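Local coordinates for protein adenylation domain (PDB 5N9X) that binds adenosine-5'-triphosphate and threonine side by side in one pocket and belongs to the ANL clan of AMP-binding enzymes, at residues 309-314 and 335-340; 256-261 and 284-289. All blocks are in the same frame, centred on the assembly; numbering follows the deposited sequence.

Contact 2 closes before contact 1 opens along the chain, and their centres lie about 11 Å apart. Both use the mixed beta-sheet that contains the parallel strands 253-256, 280-284 and 306-310. Contact 2 joins the start of helix 258-271 to the loop after strand 280-284, whereas contact 1 joins the end of strand 306-310 to strand 336-340. They touch directly: Ser-335 OG lies 3.0 Å from Leu-288 O, a probable hydrogen bond, and Leu-288 CD2 packs on Asn-309 CB. Segments 309-314 and 284-289 both line the pocket that holds ATP and threonine.

Contact 1. Residues 309-314 and 335-340; sequences NMYGIT and SVIGRP. With ATP (adenosine-5'-triphosphate), chain D; THR (threonine), chain C.
The end of strand 306-310 and the loop after it pass strand 336-340 most closely at Tyr-311 and Ile-337, whose CA atoms are 5.8 Å apart. Asn-309 reaches across with CG anti to the backbone N (chi1 -177°), so that its amide is shared between protein and nucleotide. On one side Asn-309 ND2 gives a weak hydrogen bond of 3.3 Å to Val-336 O. Asn-309 ND2 also donates to a water, 2.6 Å from the water oxygen, and this water in turn donates to Ser-335 OG, which is itself bonded to Leu-288 O. On the other side Asn-309 OD1 accepts weakly from ATP N6 at 3.0 Å. ATP N6 donates a straighter bond to the backbone, to Met-310 O, at 2.9 Å and 159°.

Tyr-311 CB meets Ile-337 CB at 3.8 Å. With chi1 at 68°, CG1 between the backbone N and the carbonyl carbon, Ile-337 CG2 and CD1 both come up against Tyr-311 CB. Beyond CB the tyrosine turns to the adenine, its ring lying obliquely beside the base with Tyr-311 CD1 3.7 Å from ATP C5; its OH is hydrogen-bonded to Asp-406. Farther along, Thr-314 N makes a very short 2.4 Å bond to the alpha-phosphate oxygen O1A of ATP. The sequence NMYGIT fits the A5 core motif of adenylation domains.

Strand 321-324 pairs antiparallel with both 306-310 and 336-340, and Thr-321 OG1 is hydrogen-bonded to Tyr-311 N and Ile-337 O. On its other edge strand 336-340 pairs with 416-421, where Ile-337 and Gly-338 face Leu-416 in a classic beta bulge; strand 400-410 packs against Tyr-311, Ile-313 and Ile-337.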
ATOM      1  N   ASN A 309      -7.595 -10.412   4.681  1.00 14.06           N
ATOM      2  CA  ASN A 309      -7.649  -8.974   4.740  1.00 12.42           C
ATOM      3  C   ASN A 309      -6.532  -8.566   5.659  1.00 11.52           C
ATOM      4  O   ASN A 309      -6.362  -9.168   6.703  1.00 13.30           O
ATOM      5  CB  ASN A 309      -9.004  -8.451   5.237  1.00 11.44           C
ATOM      6  CG  ASN A 309      -9.050  -6.941   5.226  1.00 16.92           C
ATOM      7  OD1 ASN A 309      -8.195  -6.311   4.607  1.00 12.76           O
ATOM      8  ND2 ASN A 309     -10.038  -6.352   5.896  1.00 17.58           N
ATOM      9  N   MET A 310      -5.730  -7.593   5.257  1.00 13.70           N
ATOM     10  CA  MET A 310      -4.687  -7.089   6.157  1.00 15.66           C
ATOM     11  C   MET A 310      -4.809  -5.584   6.338  1.00 13.70           C
ATOM     12  O   MET A 310      -4.706  -4.838   5.364  1.00 11.95           O
ATOM     13  CB  MET A 310      -3.280  -7.453   5.655  1.00 11.58           C
ATOM     14  CG  MET A 310      -3.014  -8.951   5.606  1.00 15.71           C
ATOM     15  SD  MET A 310      -1.319  -9.472   5.200  1.00 13.33           S
ATOM     16  CE  MET A 310      -0.592  -9.540   6.860  1.00  9.59           C
ATOM     17  N   TYR A 311      -5.059  -5.152   7.570  1.00 10.84           N
ATOM     18  CA  TYR A 311      -4.998  -3.724   7.872  1.00 13.53           C
ATOM     19  C   TYR A 311      -3.535  -3.380   7.964  1.00 14.35           C
ATOM     20  O   TYR A 311      -2.742  -4.166   8.520  1.00 14.42           O
ATOM     21  CB  TYR A 311      -5.733  -3.358   9.176  1.00 10.64           C
ATOM     22  CG  TYR A 311      -5.411  -1.960   9.696  1.00 14.31           C
ATOM     23  CD1 TYR A 311      -6.135  -0.861   9.263  1.00 15.51           C
ATOM     24  CD2 TYR A 311      -4.406  -1.745  10.629  1.00 12.71           C
ATOM     25  CE1 TYR A 311      -5.855   0.404   9.726  1.00 19.33           C
ATOM     26  CE2 TYR A 311      -4.119  -0.486  11.098  1.00 12.87           C
ATOM     27  CZ  TYR A 311      -4.842   0.584  10.640  1.00 16.73           C
ATOM     28  OH  TYR A 311      -4.555   1.835  11.099  1.00 11.79           O
ATOM     29  N   GLY A 312      -3.170  -2.220   7.425  1.00 15.14           N
ATOM     30  CA  GLY A 312      -1.786  -1.791   7.438  1.00  8.02           C
ATOM     31  C   GLY A 312      -1.665  -0.303   7.207  1.00 15.51           C
ATOM     32  O   GLY A 312      -2.580   0.333   6.672  1.00 18.15           O
ATOM     33  N   ILE A 313      -0.529   0.246   7.623  1.00 13.03           N
ATOM     34  CA  ILE A 313      -0.148   1.632   7.398  1.00 13.77           C
ATOM     35  C   ILE A 313       1.327   1.674   7.119  1.00 15.37           C
ATOM     36  O   ILE A 313       2.065   0.803   7.608  1.00 17.56           O
ATOM     37  CB  ILE A 313      -0.436   2.525   8.621  1.00 18.40           C
ATOM     38  CG1 ILE A 313      -0.383   1.679   9.883  1.00 16.88           C
ATOM     39  CG2 ILE A 313      -1.748   3.244   8.497  1.00 18.07           C
ATOM     40  CD1 ILE A 313      -0.782   2.397  11.105  1.00 18.23           C
ATOM     41  N   THR A 314       1.776   2.678   6.369  1.00 14.81           N
ATOM     42  CA  THR A 314       3.175   2.752   5.978  1.00 17.43           C
ATOM     43  C   THR A 314       4.071   2.945   7.212  1.00 21.08           C
ATOM     44  O   THR A 314       5.218   2.461   7.254  1.00 11.77           O
ATOM     45  CB  THR A 314       3.418   3.888   4.945  1.00 20.75           C
ATOM     46  OG1 THR A 314       2.696   3.612   3.733  1.00 12.35           O
ATOM     47  CG2 THR A 314       4.902   4.037   4.637  1.00 18.28           C
ATOM     48  N   SER A 335     -16.485  -5.041   8.553  1.00 29.80           N
ATOM     49  CA  SER A 335     -15.124  -5.139   8.040  1.00 26.78           C
ATOM     50  C   SER A 335     -14.143  -5.685   9.075  1.00 20.28           C
ATOM     51  O   SER A 335     -13.553  -4.920   9.851  1.00 21.73           O
ATOM     52  CB  SER A 335     -14.651  -3.766   7.569  1.00 26.11           C
ATOM     53  OG  SER A 335     -13.519  -3.897   6.733  1.00 26.22           O
ATOM     54  N   VAL A 336     -13.952  -6.996   9.087  1.00 15.77           N
ATOM     55  CA  VAL A 336     -13.045  -7.597  10.067  1.00 19.15           C
ATOM     56  C   VAL A 336     -11.588  -7.550   9.588  1.00 26.14           C
ATOM     57  O   VAL A 336     -11.265  -8.038   8.497  1.00 17.22           O
ATOM     58  CB  VAL A 336     -13.428  -9.050  10.378  1.00 15.76           C
ATOM     59  CG1 VAL A 336     -12.723  -9.523  11.646  1.00 20.48           C
ATOM     60  CG2 VAL A 336     -14.936  -9.165  10.536  1.00 23.80           C
ATOM     61  N   ILE A 337     -10.723  -6.941  10.404  1.00 17.36           N
ATOM     62  CA  ILE A 337      -9.304  -6.854  10.092  1.00 17.77           C
ATOM     63  C   ILE A 337      -8.540  -7.830  10.965  1.00 16.08           C
ATOM     64  O   ILE A 337      -7.367  -8.082  10.737  1.00 17.59           O
ATOM     65  CB  ILE A 337      -8.736  -5.408  10.268  1.00 21.32           C
ATOM     66  CG1 ILE A 337      -8.728  -4.974  11.736  1.00 15.12           C
ATOM     67  CG2 ILE A 337      -9.514  -4.426   9.427  1.00 14.83           C
ATOM     68  CD1 ILE A 337      -8.635  -3.478  11.922  1.00 15.36           C
ATOM     69  N   GLY A 338      -9.213  -8.381  11.971  1.00 31.40           N
ATOM     70  CA  GLY A 338      -8.644  -9.476  12.755  1.00 24.82           C
ATOM     71  C   GLY A 338      -7.763  -9.072  13.929  1.00 19.98           C
ATOM     72  O   GLY A 338      -8.129  -8.184  14.686  1.00 26.55           O
ATOM     73  N   ARG A 339      -6.614  -9.730  14.087  1.00 21.65           N
ATOM     74  CA  ARG A 339      -5.674  -9.437  15.182  1.00 27.83           C
ATOM     75  C   ARG A 339      -4.360  -8.823  14.719  1.00 21.27           C
ATOM     76  O   ARG A 339      -3.899  -9.120  13.635  1.00 29.32           O
ATOM     77  CB  ARG A 339      -5.359 -10.710  15.971  1.00 29.07           C
ATOM     78  CG  ARG A 339      -5.434 -10.534  17.481  1.00 40.81           C
ATOM     79  CD  ARG A 339      -5.648 -11.857  18.191  1.00 48.33           C
ATOM     80  NE  ARG A 339      -7.040 -11.995  18.605  1.00 57.47           N
ATOM     81  CZ  ARG A 339      -7.868 -12.919  18.122  1.00 61.43           C
ATOM     82  NH1 ARG A 339      -7.435 -13.791  17.219  1.00 58.91           N
ATOM     83  NH2 ARG A 339      -9.129 -12.975  18.543  1.00 54.56           N
ATOM     84  N   PRO A 340      -3.751  -7.974  15.551  1.00 20.99           N
ATOM     85  CA  PRO A 340      -2.404  -7.469  15.268  1.00 22.43           C
ATOM     86  C   PRO A 340      -1.404  -8.587  14.958  1.00 21.05           C
ATOM     87  O   PRO A 340      -1.511  -9.654  15.552  1.00 22.63           O
ATOM     88  CB  PRO A 340      -2.037  -6.747  16.565  1.00 18.53           C
ATOM     89  CG  PRO A 340      -3.361  -6.201  17.046  1.00 19.17           C
ATOM     90  CD  PRO A 340      -4.366  -7.286  16.705  1.00 25.18           C
TER
HETATM   91  PG  ATP D 602      -0.981   8.668   5.388  1.00 74.44           P
HETATM   92  O1G ATP D 602      -1.876   8.709   6.621  1.00 65.76           O
HETATM   93  O2G ATP D 602      -0.544  10.014   4.899  1.00 60.14           O
HETATM   94  O3G ATP D 602       0.222   7.749   5.508  1.00 69.88           O
HETATM   95  PB  ATP D 602      -2.387   6.625   3.835  1.00 66.01           P
HETATM   96  O1B ATP D 602      -3.436   6.391   4.927  1.00 53.25           O
HETATM   97  O2B ATP D 602      -2.703   6.301   2.410  1.00 42.90           O
HETATM   98  O3B ATP D 602      -1.913   8.160   4.118  1.00 71.98           O
HETATM   99  PA  ATP D 602      -0.746   4.392   3.954  1.00 65.66           P
HETATM  100  O1A ATP D 602       0.159   3.930   5.071  1.00 36.62           O
HETATM  101  O2A ATP D 602      -0.358   4.046   2.521  1.00 50.69           O
HETATM  102  O3A ATP D 602      -0.959   5.963   4.131  1.00 60.53           O
HETATM  103  O5' ATP D 602      -2.310   3.970   4.182  1.00 43.86           O
HETATM  104  C5' ATP D 602      -2.823   3.317   5.343  1.00 32.94           C
HETATM  105  C4' ATP D 602      -4.288   3.702   5.561  1.00 30.33           C
HETATM  106  O4' ATP D 602      -5.156   2.901   4.772  1.00 21.25           O
HETATM  107  C3' ATP D 602      -4.765   3.610   6.999  1.00 25.22           C
HETATM  108  O3' ATP D 602      -4.853   4.943   7.491  1.00 38.62           O
HETATM  109  C2' ATP D 602      -6.137   2.988   6.942  1.00 23.37           C
HETATM  110  O2' ATP D 602      -7.103   4.022   7.113  1.00 22.77           O
HETATM  111  C1' ATP D 602      -6.279   2.442   5.537  1.00 29.69           C
HETATM  112  N9  ATP D 602      -6.288   0.947   5.521  1.00 25.52           N
HETATM  113  C8  ATP D 602      -5.225   0.161   5.239  1.00 21.22           C
HETATM  114  N7  ATP D 602      -5.526  -1.157   5.292  1.00 16.44           N
HETATM  115  C5  ATP D 602      -6.830  -1.240   5.606  1.00 18.58           C
HETATM  116  C6  ATP D 602      -7.785  -2.352   5.815  1.00 14.02           C
HETATM  117  N6  ATP D 602      -7.376  -3.629   5.694  1.00 12.66           N
HETATM  118  N1  ATP D 602      -9.057  -2.041   6.135  1.00 13.70           N
HETATM  119  C2  ATP D 602      -9.432  -0.754   6.281  1.00 22.43           C
HETATM  120  N3  ATP D 602      -8.634   0.321   6.096  1.00 19.77           N
HETATM  121  C4  ATP D 602      -7.331   0.147   5.764  1.00 23.10           C
HETATM  122  N   THR C 601       0.596  -0.247   3.601  1.00 16.63           N
HETATM  123  CA  THR C 601      -0.423  -0.143   2.546  1.00 26.72           C
HETATM  124  C   THR C 601      -1.161   1.143   2.787  1.00 28.26           C
HETATM  125  O   THR C 601      -1.987   1.679   2.021  1.00 20.35           O
HETATM  126  CB  THR C 601      -1.435  -1.312   2.557  1.00 23.24           C
HETATM  127  OG1 THR C 601      -1.933  -1.519   3.896  1.00 19.43           O
HETATM  128  CG2 THR C 601      -0.782  -2.585   2.034  1.00 14.32           C
HETATM  129  OXT THR C 601      -0.882   1.626   3.876  1.00 28.08           O
HETATM  130  O   HOH W   1     -10.850  -3.870   5.880  1.00  9.80           O

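Contact 2. Residues 256-261 and 284-289; sequences QTPTAF and GGEKLT. With ATP (adenosine-5'-triphosphate), chain D; THR (threonine), chain C.
Glu-286 reaches from the loop after strand 280-284 to the first turn of helix 258-271, and touches it along its whole length. Glu-286 CB lies diagonally off the CD-CG edge of the proline ring, 3.7 Å from Pro-258 CD. Glu-286 CG, anti to the carbonyl carbon (chi1 -48°), stays 3.9 Å from Pro-258 CD. The chain then runs extended (chi2 -168°) and crosses Thr-259 obliquely. At the tip OE1 accepts twice from that one residue. Thr-259 OG1 donates at 2.6 Å to the syn lone pair of Glu-286 OE1, and Thr-259 N approaches nearly along the C-O axis of Glu-286 OE1 at 3.1 Å and 152°. OE2 lies farther from the threonine hydroxyl. Two donors from one residue thus grip OE1, and its place at the helix N-terminus would probably stabilise the negative charge.

Thr-257 is the N-cap of that helix: its OG1 accepts from Ala-260 N at 3.2 Å, leaving Thr-259 N to the glutamate. Leu-288, farther along the same loop as Glu-286, also packs on the proline, with Leu-288 CD1 3.7 Å from Pro-258 CG and the two side chains crossing obliquely. Upstream, Gly-284 N donates to Gln-256 O at 3.2 Å, extending the pairing of strands 253-256 and 280-284.

On the ligand side, the backbone of Gly-285, Glu-286 and Lys-287 runs across one face of the adenine; Glu-286 O lies over that face, 3.0 Å from ATP N1, a close contact. Gly-284 and Gly-285, lacking side chains, pass close to the bound threonine. Strand 253-256, helix 258-271 and strand 280-284 form a beta-alpha-beta crossover, and the loop at the C-terminal end of the second strand lines the nucleotide pocket, as is common in alpha/beta folds.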
ATOM      1  N   GLN A 256      -3.867  -7.281  -3.677  1.00 13.76           N
ATOM      2  CA  GLN A 256      -4.806  -6.363  -4.320  1.00 10.49           C
ATOM      3  C   GLN A 256      -5.358  -5.369  -3.311  1.00 11.46           C
ATOM      4  O   GLN A 256      -5.572  -5.696  -2.156  1.00 12.52           O
ATOM      5  CB  GLN A 256      -5.967  -7.141  -4.961  1.00 11.44           C
ATOM      6  CG  GLN A 256      -5.654  -7.962  -6.206  1.00 13.82           C
ATOM      7  CD  GLN A 256      -5.589  -7.114  -7.464  1.00 19.55           C
ATOM      8  OE1 GLN A 256      -6.588  -6.957  -8.171  1.00 17.79           O
ATOM      9  NE2 GLN A 256      -4.413  -6.558  -7.749  1.00 19.60           N
ATOM     10  N   THR A 257      -5.608  -4.144  -3.740  1.00 15.89           N
ATOM     11  CA  THR A 257      -6.509  -3.320  -2.963  1.00 15.00           C
ATOM     12  C   THR A 257      -7.916  -3.821  -3.238  1.00 13.75           C
ATOM     13  O   THR A 257      -8.141  -4.502  -4.226  1.00 14.53           O
ATOM     14  CB  THR A 257      -6.384  -1.862  -3.300  1.00 12.76           C
ATOM     15  OG1 THR A 257      -6.726  -1.698  -4.670  1.00 13.53           O
ATOM     16  CG2 THR A 257      -4.957  -1.394  -3.041  1.00 17.25           C
ATOM     17  N   PRO A 258      -8.858  -3.520  -2.339  1.00 15.20           N
ATOM     18  CA  PRO A 258     -10.224  -3.945  -2.657  1.00 16.53           C
ATOM     19  C   PRO A 258     -10.739  -3.358  -3.979  1.00 13.78           C
ATOM     20  O   PRO A 258     -11.360  -4.106  -4.730  1.00 23.94           O
ATOM     21  CB  PRO A 258     -11.027  -3.460  -1.443  1.00 14.06           C
ATOM     22  CG  PRO A 258     -10.013  -3.561  -0.298  1.00 15.77           C
ATOM     23  CD  PRO A 258      -8.714  -3.095  -0.936  1.00 10.12           C
ATOM     24  N   THR A 259     -10.455  -2.100  -4.282  1.00 10.11           N
ATOM     25  CA  THR A 259     -10.848  -1.499  -5.558  1.00 13.29           C
ATOM     26  C   THR A 259     -10.323  -2.287  -6.757  1.00 17.23           C
ATOM     27  O   THR A 259     -11.062  -2.569  -7.707  1.00 25.87           O
ATOM     28  CB  THR A 259     -10.338  -0.039  -5.662  1.00 21.50           C
ATOM     29  OG1 THR A 259     -10.889   0.718  -4.585  1.00 22.00           O
ATOM     30  CG2 THR A 259     -10.718   0.606  -7.003  1.00 13.45           C
ATOM     31  N   ALA A 260      -9.044  -2.649  -6.700  1.00 14.97           N
ATOM     32  CA  ALA A 260      -8.399  -3.418  -7.754  1.00 12.32           C
ATOM     33  C   ALA A 260      -9.019  -4.812  -7.901  1.00 16.93           C
ATOM     34  O   ALA A 260      -9.236  -5.286  -9.021  1.00 16.29           O
ATOM     35  CB  ALA A 260      -6.898  -3.524  -7.477  1.00 10.61           C
ATOM     36  N   PHE A 261      -9.285  -5.455  -6.764  1.00 11.22           N
ATOM     37  CA  PHE A 261      -9.868  -6.789  -6.724  1.00 18.04           C
ATOM     38  C   PHE A 261     -11.326  -6.820  -7.237  1.00 19.39           C
ATOM     39  O   PHE A 261     -11.736  -7.771  -7.880  1.00 16.75           O
ATOM     40  CB  PHE A 261      -9.790  -7.348  -5.293  1.00 15.31           C
ATOM     41  CG  PHE A 261     -10.517  -8.646  -5.102  1.00 17.52           C
ATOM     42  CD1 PHE A 261      -9.903  -9.855  -5.426  1.00 16.27           C
ATOM     43  CD2 PHE A 261     -11.811  -8.665  -4.584  1.00 15.95           C
ATOM     44  CE1 PHE A 261     -10.567 -11.072  -5.257  1.00 12.52           C
ATOM     45  CE2 PHE A 261     -12.487  -9.863  -4.417  1.00 21.98           C
ATOM     46  CZ  PHE A 261     -11.857 -11.082  -4.761  1.00 19.36           C
ATOM     47  N   GLY A 284      -5.140  -5.212   0.972  1.00 12.30           N
ATOM     48  CA  GLY A 284      -4.659  -4.169   1.850  1.00 10.74           C
ATOM     49  C   GLY A 284      -4.985  -2.769   1.391  1.00  9.67           C
ATOM     50  O   GLY A 284      -5.202  -2.524   0.213  1.00 11.67           O
ATOM     51  N   GLY A 285      -5.006  -1.842   2.335  1.00 15.66           N
ATOM     52  CA  GLY A 285      -4.956  -0.438   1.990  1.00 15.52           C
ATOM     53  C   GLY A 285      -6.287   0.276   2.011  1.00 18.23           C
ATOM     54  O   GLY A 285      -6.312   1.498   2.002  1.00 23.00           O
ATOM     55  N   GLU A 286      -7.389  -0.472   2.006  1.00 18.27           N
ATOM     56  CA  GLU A 286      -8.724   0.120   2.008  1.00 20.17           C
ATOM     57  C   GLU A 286      -9.620  -0.717   2.865  1.00 20.41           C
ATOM     58  O   GLU A 286      -9.278  -1.854   3.174  1.00 18.79           O
ATOM     59  CB  GLU A 286      -9.324   0.207   0.603  1.00 18.19           C
ATOM     60  CG  GLU A 286      -8.399   0.781  -0.425  1.00 20.18           C
ATOM     61  CD  GLU A 286      -9.098   1.130  -1.718  1.00 25.09           C
ATOM     62  OE1 GLU A 286      -9.766   0.251  -2.313  1.00 24.72           O
ATOM     63  OE2 GLU A 286      -8.957   2.296  -2.143  1.00 35.59           O
ATOM     64  N   LYS A 287     -10.776  -0.158   3.217  1.00 22.56           N
ATOM     65  CA  LYS A 287     -11.802  -0.879   3.960  1.00 17.03           C
ATOM     66  C   LYS A 287     -12.430  -1.940   3.066  1.00 17.13           C
ATOM     67  O   LYS A 287     -12.999  -1.614   2.032  1.00 26.40           O
ATOM     68  CB  LYS A 287     -12.859   0.093   4.476  1.00 18.36           C
ATOM     69  CG  LYS A 287     -13.934  -0.514   5.357  1.00 21.69           C
ATOM     70  CD  LYS A 287     -15.163   0.399   5.409  1.00 27.74           C
ATOM     71  CE  LYS A 287     -16.271  -0.174   6.295  1.00 34.85           C
ATOM     72  NZ  LYS A 287     -16.482   0.660   7.525  1.00 42.03           N
ATOM     73  N   LEU A 288     -12.317  -3.208   3.441  1.00 15.97           N
ATOM     74  CA  LEU A 288     -12.858  -4.281   2.609  1.00 22.91           C
ATOM     75  C   LEU A 288     -14.285  -4.648   3.064  1.00 20.02           C
ATOM     76  O   LEU A 288     -14.475  -5.124   4.183  1.00 25.15           O
ATOM     77  CB  LEU A 288     -11.920  -5.500   2.649  1.00 19.54           C
ATOM     78  CG  LEU A 288     -12.232  -6.757   1.821  1.00 27.36           C
ATOM     79  CD1 LEU A 288     -12.072  -6.534   0.309  1.00 23.42           C
ATOM     80  CD2 LEU A 288     -11.397  -7.966   2.276  1.00 18.22           C
ATOM     81  N   THR A 289     -15.284  -4.378   2.220  1.00 18.52           N
ATOM     82  CA  THR A 289     -16.673  -4.711   2.542  1.00 24.64           C
ATOM     83  C   THR A 289     -17.003  -6.099   2.018  1.00 32.08           C
ATOM     84  O   THR A 289     -16.574  -6.479   0.925  1.00 26.84           O
ATOM     85  CB  THR A 289     -17.695  -3.718   1.952  1.00 20.39           C
ATOM     86  OG1 THR A 289     -17.535  -3.659   0.532  1.00 27.41           O
ATOM     87  CG2 THR A 289     -17.530  -2.328   2.548  1.00 19.40           C
TER
HETATM   88  PG  ATP D 602      -0.981   8.668   5.388  1.00 74.44           P
HETATM   89  O1G ATP D 602      -1.876   8.709   6.621  1.00 65.76           O
HETATM   90  O2G ATP D 602      -0.544  10.014   4.899  1.00 60.14           O
HETATM   91  O3G ATP D 602       0.222   7.749   5.508  1.00 69.88           O
HETATM   92  PB  ATP D 602      -2.387   6.625   3.835  1.00 66.01           P
HETATM   93  O1B ATP D 602      -3.436   6.391   4.927  1.00 53.25           O
HETATM   94  O2B ATP D 602      -2.703   6.301   2.410  1.00 42.90           O
HETATM   95  O3B ATP D 602      -1.913   8.160   4.118  1.00 71.98           O
HETATM   96  PA  ATP D 602      -0.746   4.392   3.954  1.00 65.66           P
HETATM   97  O1A ATP D 602       0.159   3.930   5.071  1.00 36.62           O
HETATM   98  O2A ATP D 602      -0.358   4.046   2.521  1.00 50.69           O
HETATM   99  O3A ATP D 602      -0.959   5.963   4.131  1.00 60.53           O
HETATM  100  O5' ATP D 602      -2.310   3.970   4.182  1.00 43.86           O
HETATM  101  C5' ATP D 602      -2.823   3.317   5.343  1.00 32.94           C
HETATM  102  C4' ATP D 602      -4.288   3.702   5.561  1.00 30.33           C
HETATM  103  O4' ATP D 602      -5.156   2.901   4.772  1.00 21.25           O
HETATM  104  C3' ATP D 602      -4.765   3.610   6.999  1.00 25.22           C
HETATM  105  O3' ATP D 602      -4.853   4.943   7.491  1.00 38.62           O
HETATM  106  C2' ATP D 602      -6.137   2.988   6.942  1.00 23.37           C
HETATM  107  O2' ATP D 602      -7.103   4.022   7.113  1.00 22.77           O
HETATM  108  C1' ATP D 602      -6.279   2.442   5.537  1.00 29.69           C
HETATM  109  N9  ATP D 602      -6.288   0.947   5.521  1.00 25.52           N
HETATM  110  C8  ATP D 602      -5.225   0.161   5.239  1.00 21.22           C
HETATM  111  N7  ATP D 602      -5.526  -1.157   5.292  1.00 16.44           N
HETATM  112  C5  ATP D 602      -6.830  -1.240   5.606  1.00 18.58           C
HETATM  113  C6  ATP D 602      -7.785  -2.352   5.815  1.00 14.02           C
HETATM  114  N6  ATP D 602      -7.376  -3.629   5.694  1.00 12.66           N
HETATM  115  N1  ATP D 602      -9.057  -2.041   6.135  1.00 13.70           N
HETATM  116  C2  ATP D 602      -9.432  -0.754   6.281  1.00 22.43           C
HETATM  117  N3  ATP D 602      -8.634   0.321   6.096  1.00 19.77           N
HETATM  118  C4  ATP D 602      -7.331   0.147   5.764  1.00 23.10           C
HETATM  119  N   THR C 601       0.596  -0.247   3.601  1.00 16.63           N
HETATM  120  CA  THR C 601      -0.423  -0.143   2.546  1.00 26.72           C
HETATM  121  C   THR C 601      -1.161   1.143   2.787  1.00 28.26           C
HETATM  122  O   THR C 601      -1.987   1.679   2.021  1.00 20.35           O
HETATM  123  CB  THR C 601      -1.435  -1.312   2.557  1.00 23.24           C
HETATM  124  OG1 THR C 601      -1.933  -1.519   3.896  1.00 19.43           O
HETATM  125  CG2 THR C 601      -0.782  -2.585   2.034  1.00 14.32           C
HETATM  126  OXT THR C 601      -0.882   1.626   3.876  1.00 28.08           O